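PDB 7ORX: probable benzoylformate decarboxylase from Rhodococcus jostii, which belongs to the thiamine diphosphate-dependent enzyme family and binds thiamine diphosphate and a sodium ion in a four-chain assembly. Local coordinates for residues C[297-302]-C[315-320]. Sequence-based numbering, arbitrary orientation.
Sequences RLIHVT and EAYVAP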
# COMPACT_ATOMS: atom_id res chain seq x y z
N ARG C 297 3.79 32.01 -23.17
CA ARG C 297 4.16 31.65 -21.77
C ARG C 297 2.85 31.42 -21.02
O ARG C 297 1.87 32.14 -21.27
CB ARG C 297 5.06 32.71 -21.10
CG ARG C 297 4.55 34.14 -21.19
CD ARG C 297 5.34 35.15 -20.37
NE ARG C 297 5.67 34.64 -19.02
CZ ARG C 297 5.96 35.37 -17.95
NH1 ARG C 297 6.03 36.68 -18.03
NH2 ARG C 297 6.24 34.75 -16.81
N LEU C 298 2.84 30.40 -20.17
CA LEU C 298 1.65 29.94 -19.45
C LEU C 298 1.86 30.25 -17.97
O LEU C 298 2.91 29.81 -17.47
CB LEU C 298 1.48 28.44 -19.72
CG LEU C 298 0.17 27.83 -19.21
CD1 LEU C 298 -0.42 26.80 -20.17
CD2 LEU C 298 0.39 27.20 -17.85
N ILE C 299 0.98 31.05 -17.38
CA ILE C 299 0.82 31.26 -15.92
C ILE C 299 -0.30 30.35 -15.45
O ILE C 299 -1.32 30.30 -16.10
CB ILE C 299 0.49 32.72 -15.52
CG1 ILE C 299 1.44 33.74 -16.12
CG2 ILE C 299 0.54 32.83 -14.02
CD1 ILE C 299 2.88 33.36 -15.97
N HIS C 300 -0.13 29.74 -14.30
CA HIS C 300 -1.01 28.65 -13.83
C HIS C 300 -1.34 28.88 -12.37
O HIS C 300 -0.40 28.93 -11.59
CB HIS C 300 -0.26 27.35 -14.08
CG HIS C 300 -1.03 26.18 -13.66
ND1 HIS C 300 -0.41 25.00 -13.35
CD2 HIS C 300 -2.36 26.01 -13.51
CE1 HIS C 300 -1.33 24.12 -12.99
NE2 HIS C 300 -2.55 24.71 -13.11
N VAL C 301 -2.60 29.07 -12.02
CA VAL C 301 -3.01 29.39 -10.62
C VAL C 301 -3.91 28.26 -10.10
O VAL C 301 -4.94 28.05 -10.71
CB VAL C 301 -3.70 30.76 -10.53
CG1 VAL C 301 -4.12 31.04 -9.09
CG2 VAL C 301 -2.81 31.85 -11.07
N THR C 302 -3.58 27.61 -8.98
CA THR C 302 -4.33 26.42 -8.52
C THR C 302 -4.23 26.29 -6.99
O THR C 302 -3.18 26.58 -6.43
CB THR C 302 -3.87 25.19 -9.32
OG1 THR C 302 -4.36 23.99 -8.73
CG2 THR C 302 -2.37 25.02 -9.34
N GLU C 315 4.68 28.38 -15.51
CA GLU C 315 5.00 29.03 -14.21
C GLU C 315 3.74 28.95 -13.32
O GLU C 315 2.82 29.73 -13.57
CB GLU C 315 5.44 30.46 -14.49
CG GLU C 315 5.50 31.35 -13.24
CD GLU C 315 6.29 32.64 -13.36
OE1 GLU C 315 5.90 33.52 -14.17
OE2 GLU C 315 7.29 32.76 -12.63
N ALA C 316 3.71 28.09 -12.31
CA ALA C 316 2.53 27.89 -11.42
C ALA C 316 2.65 28.74 -10.14
O ALA C 316 3.76 28.96 -9.67
CB ALA C 316 2.37 26.43 -11.07
N TYR C 317 1.50 29.16 -9.61
CA TYR C 317 1.26 29.81 -8.29
C TYR C 317 0.28 28.92 -7.53
O TYR C 317 -0.85 28.76 -8.03
CB TYR C 317 0.70 31.23 -8.46
CG TYR C 317 1.68 32.19 -9.06
CD1 TYR C 317 1.93 32.22 -10.43
CD2 TYR C 317 2.38 33.07 -8.27
CE1 TYR C 317 2.84 33.11 -10.98
CE2 TYR C 317 3.32 33.94 -8.80
CZ TYR C 317 3.54 33.99 -10.17
OH TYR C 317 4.44 34.88 -10.70
N VAL C 318 0.67 28.37 -6.38
CA VAL C 318 -0.28 27.56 -5.57
C VAL C 318 -0.92 28.54 -4.61
O VAL C 318 -0.21 29.02 -3.78
CB VAL C 318 0.39 26.38 -4.84
CG1 VAL C 318 -0.64 25.48 -4.16
CG2 VAL C 318 1.21 25.56 -5.84
N ALA C 319 -2.19 28.88 -4.83
CA ALA C 319 -2.91 29.92 -4.07
C ALA C 319 -4.40 29.70 -4.21
O ALA C 319 -4.83 29.00 -5.12
CB ALA C 319 -2.50 31.28 -4.55
N PRO C 320 -5.22 30.29 -3.32
CA PRO C 320 -6.67 30.17 -3.42
C PRO C 320 -7.21 30.88 -4.66
O PRO C 320 -6.85 32.02 -4.87
CB PRO C 320 -7.13 30.82 -2.12
CG PRO C 320 -5.97 30.62 -1.24
CD PRO C 320 -4.84 31.05 -2.14
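I299 and Y317 meet on one face of a parallel strand pair, where CG2 of I299 lies 3.8 Å from CE1 of Y317 and the two side chains slant across each other. CG of Y317, anti to its carbonyl carbon, sets the ring where I299 CG2 approaches CE1 and CD1 obliquely; L196 of helix 190-202 packs on both residues. Five backbone bonds lace the strands, alternating in direction as a parallel ladder requires. The bond from Y317 N to H300 O (2.8 Å) runs nearly straight, with a C=O...N angle of 173°, whereas H300 N reaches E315 O with an N-H...O angle of 138°. Beyond the strand end, A319 N still bonds T302 O at 3.0 Å, from above the carbonyl plane.

The strands are the ends of a beta-alpha-beta unit through helix 305-310, within the Rossmann-like central domain. On the equally buried face carrying H300, A316 and T302, ND1 of H300 lies 3.9 Å from CB of A316, oblique to the ring, while its NE2 bonds A278 O; A308 of helix 305-310 packs on A316 and T302.

The solvent side lies at exposed R297, whose NH2 forms a 2.9 Å salt bridge with OE1 of E315, near the guanidinium plane although the carboxylate is turned 42° from it. The other oxygen, OE2, bonds NE2 of H183 of the second subunit, whose strand pairs in parallel with 315-318 and extends the sheet across the interface.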